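Local coordinates for protein chorismate mutase (Helicobacter pylori, PDB 6AL9) that probably catalyses the rearrangement of chorismate to prephenate, as an all-helical dimeric chorismate mutase of the AroQ (type II) family, at residues 27-31 / 79-83; 34-39 / 86-91. All coordinates share one frame; numbering follows the deposited sequence.

Contact 1: residues 27-31 / 79-83. With PHB (p-hydroxybenzoic acid), chain E.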
loop_
_atom_site.group_PDB
_atom_site.type_symbol
_atom_site.label_atom_id
_atom_site.label_comp_id
_atom_site.label_asym_id
_atom_site.label_seq_id
_atom_site.Cartn_x
_atom_site.Cartn_y
_atom_site.Cartn_z
ATOM N N LEU B 27 -7.095 1.021 0.656
ATOM C CA LEU B 27 -6.744 0.043 1.703
ATOM C C LEU B 27 -7.892 -0.159 2.686
ATOM O O LEU B 27 -8.146 -1.264 3.133
ATOM C CB LEU B 27 -5.464 0.442 2.460
ATOM C CG LEU B 27 -5.036 -0.539 3.540
ATOM C CD1 LEU B 27 -4.546 -1.823 2.929
ATOM C CD2 LEU B 27 -3.961 0.062 4.401
ATOM N N ASP B 28 -8.572 0.925 3.016
ATOM C CA ASP B 28 -9.756 0.868 3.839
ATOM C C ASP B 28 -10.851 -0.012 3.223
ATOM O O ASP B 28 -11.468 -0.820 3.911
ATOM C CB ASP B 28 -10.266 2.292 4.086
ATOM C CG ASP B 28 -11.116 2.400 5.347
ATOM O OD1 ASP B 28 -10.719 1.826 6.382
ATOM O OD2 ASP B 28 -12.165 3.076 5.305
ATOM N N LYS B 29 -11.086 0.145 1.923
ATOM C CA LYS B 29 -12.088 -0.666 1.201
ATOM C C LYS B 29 -11.667 -2.114 1.162
ATOM O O LYS B 29 -12.508 -3.009 1.179
ATOM C CB LYS B 29 -12.257 -0.181 -0.245
ATOM C CG LYS B 29 -13.190 1.006 -0.436
ATOM C CD LYS B 29 -12.579 2.117 -1.306
ATOM C CE LYS B 29 -13.633 2.946 -2.033
ATOM N NZ LYS B 29 -14.194 2.199 -3.201
ATOM N N ARG B 30 -10.355 -2.347 1.104
ATOM C CA ARG B 30 -9.832 -3.714 1.031
ATOM C C ARG B 30 -9.998 -4.435 2.349
ATOM O O ARG B 30 -10.183 -5.654 2.394
ATOM C CB ARG B 30 -8.368 -3.739 0.571
ATOM C CG ARG B 30 -7.873 -5.109 0.146
ATOM C CD ARG B 30 -6.348 -5.109 0.048
ATOM N NE ARG B 30 -5.817 -6.158 -0.813
ATOM C CZ ARG B 30 -5.732 -7.439 -0.466
ATOM N NH1 ARG B 30 -6.100 -7.838 0.753
ATOM N NH2 ARG B 30 -5.241 -8.331 -1.316
ATOM N N LEU B 31 -9.970 -3.681 3.432
ATOM C CA LEU B 31 -10.308 -4.255 4.721
ATOM C C LEU B 31 -11.806 -4.527 4.881
ATOM O O LEU B 31 -12.194 -5.462 5.556
ATOM C CB LEU B 31 -9.820 -3.322 5.831
ATOM C CG LEU B 31 -8.316 -3.161 5.889
ATOM C CD1 LEU B 31 -7.963 -2.476 7.202
ATOM C CD2 LEU B 31 -7.653 -4.541 5.743
ATOM N N VAL B 79 0.634 -5.614 3.437
ATOM C CA VAL B 79 -0.792 -5.650 3.150
ATOM C C VAL B 79 -1.500 -6.926 3.624
ATOM O O VAL B 79 -2.592 -6.857 4.212
ATOM C CB VAL B 79 -1.067 -5.442 1.648
ATOM C CG1 VAL B 79 -2.544 -5.633 1.337
ATOM C CG2 VAL B 79 -0.659 -4.039 1.249
ATOM N N PHE B 80 -0.901 -8.086 3.364
ATOM C CA PHE B 80 -1.473 -9.361 3.794
ATOM C C PHE B 80 -1.407 -9.495 5.320
ATOM O O PHE B 80 -2.367 -9.986 5.913
ATOM C CB PHE B 80 -0.762 -10.575 3.165
ATOM C CG PHE B 80 -0.919 -10.705 1.655
ATOM C CD1 PHE B 80 -2.081 -10.364 1.013
ATOM C CD2 PHE B 80 0.125 -11.165 0.895
ATOM C CE1 PHE B 80 -2.204 -10.482 -0.348
ATOM C CE2 PHE B 80 0.013 -11.292 -0.468
ATOM C CZ PHE B 80 -1.151 -10.941 -1.092
ATOM N N LYS B 81 -0.300 -9.074 5.944
ATOM C CA LYS B 81 -0.243 -8.961 7.421
ATOM C C LYS B 81 -1.336 -8.073 7.986
ATOM O O LYS B 81 -2.020 -8.468 8.914
ATOM C CB LYS B 81 1.115 -8.457 7.924
ATOM C CG LYS B 81 2.161 -9.554 7.908
ATOM C CD LYS B 81 3.447 -9.171 8.618
ATOM C CE LYS B 81 4.554 -10.188 8.325
ATOM N NZ LYS B 81 5.885 -9.517 8.177
ATOM N N ILE B 82 -1.478 -6.871 7.443
ATOM C CA ILE B 82 -2.514 -5.988 7.909
ATOM C C ILE B 82 -3.905 -6.623 7.770
ATOM O O ILE B 82 -4.692 -6.629 8.702
ATOM C CB ILE B 82 -2.520 -4.684 7.129
ATOM C CG1 ILE B 82 -1.365 -3.788 7.575
ATOM C CG2 ILE B 82 -3.847 -3.958 7.345
ATOM C CD1 ILE B 82 -1.146 -2.644 6.609
ATOM N N SER B 83 -4.186 -7.152 6.593
ATOM C CA SER B 83 -5.460 -7.827 6.316
ATOM C C SER B 83 -5.740 -9.049 7.204
ATOM O O SER B 83 -6.868 -9.225 7.678
ATOM C CB SER B 83 -5.513 -8.216 4.837
ATOM O OG SER B 83 -6.749 -8.823 4.506
HETATM C "C1'" PHB E . -6.628 -10.813 1.089
HETATM O "O1'" PHB E . -6.253 -10.595 -0.082
HETATM O "O2'" PHB E . -7.495 -10.097 1.644
HETATM C C1 PHB E . -6.014 -11.965 1.833
HETATM C C2 PHB E . -5.951 -11.978 3.232
HETATM C C3 PHB E . -5.377 -13.059 3.903
HETATM C C4 PHB E . -4.869 -14.130 3.170
HETATM C C5 PHB E . -4.937 -14.119 1.776
HETATM C C6 PHB E . -5.506 -13.040 1.109
HETATM O O4 PHB E . -4.298 -15.190 3.802
#
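R30 lays its guanidinium across V79, whose CG1 sits over one face of the group, toward its rim, 4.0 Å from NE. The two side chains meet at about a right angle. CG of R30 stands anti to the backbone N (chi1 -166°) and the chain runs extended from CG to NE, which carries the charged end over to helix 69-93. There NH2 comes to 3.8 Å from CE1 of F80, at the edge of that ring, and OG of S83 lies in the guanidinium plane, 3.9 Å from NH1. One face of the head is thus covered by a methyl, with OG of S83 and O1' of the ligand at its edge. It meets the carboxylate of the bound p-hydroxybenzoic acid: NH2 of R30 donates to O1' at 2.8 Å along a rather bent path (138°), while OG of S83 hydrogen-bonds O2' at 3.2 Å. NE of R30 is used as well, in a salt bridge to D20 of the second subunit, which would restrict the group's rotation and links the pocket to the dimer interface. Beneath the polar layer the helices meet through aliphatic carbons: CD2 of L31 packs at 4.2 Å from CG2 of I82, and CD2 of L27 is a loose 4.5 Å from CD1 of the same isoleucine. The backbone N of C48 and OE2 of E52 also hydrogen-bond the ligand. An arginine and a hydroxyl gripping a carboxylate between long helices, with a second subunit alongside, are consistent with the active-site pocket of AroQ-type (type II) chorismate mutases.

Contact 2: residues 34-39 / 86-91. With PYR (pyruvic acid), chain D.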
loop_
_atom_site.group_PDB
_atom_site.type_symbol
_atom_site.label_atom_id
_atom_site.label_comp_id
_atom_site.label_asym_id
_atom_site.label_seq_id
_atom_site.Cartn_x
_atom_site.Cartn_y
_atom_site.Cartn_z
ATOM N N ALA B 34 -12.298 -7.718 3.123
ATOM C CA ALA B 34 -11.703 -8.776 3.927
ATOM C C ALA B 34 -12.569 -9.093 5.147
ATOM O O ALA B 34 -12.564 -10.216 5.638
ATOM C CB ALA B 34 -10.287 -8.378 4.361
ATOM N N LEU B 35 -13.272 -8.091 5.651
ATOM C CA LEU B 35 -14.210 -8.308 6.743
ATOM C C LEU B 35 -15.311 -9.258 6.277
ATOM O O LEU B 35 -15.620 -10.237 6.968
ATOM C CB LEU B 35 -14.842 -6.992 7.216
ATOM C CG LEU B 35 -15.834 -7.142 8.390
ATOM C CD1 LEU B 35 -15.236 -7.912 9.560
ATOM C CD2 LEU B 35 -16.300 -5.774 8.851
ATOM N N LYS B 36 -15.887 -8.960 5.107
ATOM C CA LYS B 36 -16.925 -9.812 4.549
ATOM C C LYS B 36 -16.428 -11.242 4.347
ATOM O O LYS B 36 -17.145 -12.190 4.681
ATOM C CB LYS B 36 -17.441 -9.248 3.243
ATOM C CG LYS B 36 -18.270 -7.992 3.427
ATOM C CD LYS B 36 -18.159 -7.070 2.217
ATOM C CE LYS B 36 -19.512 -6.631 1.704
ATOM N NZ LYS B 36 -19.444 -5.222 1.233
ATOM N N ILE B 37 -15.200 -11.404 3.838
ATOM C CA ILE B 37 -14.648 -12.734 3.627
ATOM C C ILE B 37 -14.484 -13.469 4.944
ATOM O O ILE B 37 -14.813 -14.643 5.041
ATOM C CB ILE B 37 -13.297 -12.699 2.888
ATOM C CG1 ILE B 37 -13.490 -12.362 1.406
ATOM C CG2 ILE B 37 -12.582 -14.045 2.980
ATOM C CD1 ILE B 37 -12.233 -11.819 0.767
ATOM N N ALA B 38 -13.968 -12.790 5.958
ATOM C CA ALA B 38 -13.751 -13.434 7.250
ATOM C C ALA B 38 -15.015 -14.030 7.781
ATOM O O ALA B 38 -14.998 -15.135 8.319
ATOM C CB ALA B 38 -13.234 -12.430 8.259
ATOM N N LEU B 39 -16.104 -13.277 7.638
ATOM C CA LEU B 39 -17.403 -13.631 8.202
ATOM C C LEU B 39 -18.054 -14.795 7.486
ATOM O O LEU B 39 -18.654 -15.624 8.139
ATOM C CB LEU B 39 -18.356 -12.426 8.161
ATOM C CG LEU B 39 -17.970 -11.250 9.061
ATOM C CD1 LEU B 39 -18.936 -10.083 8.893
ATOM C CD2 LEU B 39 -17.895 -11.681 10.516
ATOM N N PHE B 86 -6.323 -8.008 10.887
ATOM C CA PHE B 86 -7.604 -7.333 10.964
ATOM C C PHE B 86 -8.758 -8.351 11.020
ATOM O O PHE B 86 -9.655 -8.242 11.874
ATOM C CB PHE B 86 -7.760 -6.376 9.783
ATOM C CG PHE B 86 -9.153 -5.856 9.610
ATOM C CD1 PHE B 86 -9.694 -4.986 10.534
ATOM C CD2 PHE B 86 -9.919 -6.239 8.521
ATOM C CE1 PHE B 86 -10.978 -4.513 10.377
ATOM C CE2 PHE B 86 -11.202 -5.760 8.356
ATOM C CZ PHE B 86 -11.730 -4.899 9.278
ATOM N N GLN B 87 -8.707 -9.342 10.121
ATOM C CA GLN B 87 -9.711 -10.405 10.036
ATOM C C GLN B 87 -9.783 -11.227 11.332
ATOM O O GLN B 87 -10.878 -11.527 11.836
ATOM C CB GLN B 87 -9.405 -11.340 8.864
ATOM C CG GLN B 87 -9.808 -10.809 7.503
ATOM C CD GLN B 87 -9.337 -11.704 6.358
ATOM O OE1 GLN B 87 -8.172 -11.692 5.993
ATOM N NE2 GLN B 87 -10.246 -12.456 5.783
ATOM N N GLU B 88 -8.610 -11.582 11.851
ATOM C CA GLU B 88 -8.492 -12.279 13.138
ATOM C C GLU B 88 -9.174 -11.507 14.239
ATOM O O GLU B 88 -9.970 -12.069 14.980
ATOM C CB GLU B 88 -7.020 -12.480 13.532
ATOM C CG GLU B 88 -6.199 -13.298 12.541
ATOM C CD GLU B 88 -6.549 -14.782 12.516
ATOM O OE1 GLU B 88 -7.439 -15.232 13.272
ATOM O OE2 GLU B 88 -5.937 -15.509 11.710
ATOM N N ASN B 89 -8.842 -10.226 14.363
ATOM C CA ASN B 89 -9.395 -9.407 15.418
ATOM C C ASN B 89 -10.869 -9.254 15.248
ATOM O O ASN B 89 -11.588 -9.406 16.196
ATOM C CB ASN B 89 -8.735 -8.051 15.463
ATOM C CG ASN B 89 -7.298 -8.135 15.914
ATOM O OD1 ASN B 89 -6.970 -8.805 16.905
ATOM N ND2 ASN B 89 -6.425 -7.461 15.188
ATOM N N ALA B 90 -11.329 -9.008 14.034
ATOM C CA ALA B 90 -12.764 -8.979 13.771
ATOM C C ALA B 90 -13.472 -10.245 14.269
ATOM O O ALA B 90 -14.499 -10.151 14.952
ATOM C CB ALA B 90 -13.031 -8.772 12.288
ATOM N N LEU B 91 -12.920 -11.418 13.948
ATOM C CA LEU B 91 -13.503 -12.699 14.376
ATOM C C LEU B 91 -13.450 -12.944 15.891
ATOM O O LEU B 91 -14.317 -13.638 16.447
ATOM C CB LEU B 91 -12.827 -13.879 13.666
ATOM C CG LEU B 91 -13.139 -14.138 12.195
ATOM C CD1 LEU B 91 -12.455 -15.411 11.743
ATOM C CD2 LEU B 91 -14.637 -14.207 11.933
HETATM C C PYR D . -9.076 -14.803 1.328
HETATM O O PYR D . -8.657 -15.972 1.497
HETATM O OXT PYR D . -9.476 -14.439 0.195
HETATM C CA PYR D . -9.091 -13.881 2.480
HETATM O O3 PYR D . -8.998 -14.323 3.620
HETATM C CB PYR D . -9.227 -12.402 2.261
#
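The outer end of the ligand pocket, where segments 34-39 and 86-91 of helices 9-41 and 69-93 cross at -54°, is formed by Q87 lying against A34 and A38. CB of A38 is 3.9 Å from CG of Q87, and the small alanines let the backbones come close, with the CA atoms of A38 and Q87 only 5.8 Å apart. CG of Q87 is anti to its carbonyl carbon (chi1 -79°) and the chain is extended beyond it, which lays the amide alongside A34 and A38 and points NE2 at the bound pyruvic acid. NE2 donates to O3 of the pyruvic acid at 3.1 Å, nearly straight at 166°. I37 meets the same ligand through carbon, its CD1 being 3.4 Å from the methyl CB of pyruvic acid. Away from the ligand the crossing is mostly apolar: CD1 of L35 touches CB of A90 at 3.6 Å, CB of L35 approaches CE2 of F86 obliquely, and CB of A38 is 4.3 Å from CG of L91. Within this contact the ligand thus receives one nearly straight amide N-H bond and the aliphatic side chain of I37; R13 of the second subunit also hydrogen-bonds it and probably adds positive charge.

Contacts 1 and 2 are successive levels of the same pairing of helices 9-41 and 69-93, with centres 10 Å apart. Their segments alternate along the chain, 27-31, 34-39, 79-83, then 86-91, and helix 49-61 comes between the first two and the last two in sequence. They meet directly: OG of S83 is 3.6 Å from CB of A34, and F86 packs against L31. Contact 1 is the more central, about 5 Å between its centre and that of the chain; contact 2 lies about 14 Å out, toward the ends of both helices. Together they line neighbouring parts of one ligand pocket, and both touch the second subunit, consistent with a site built at the dimer interface.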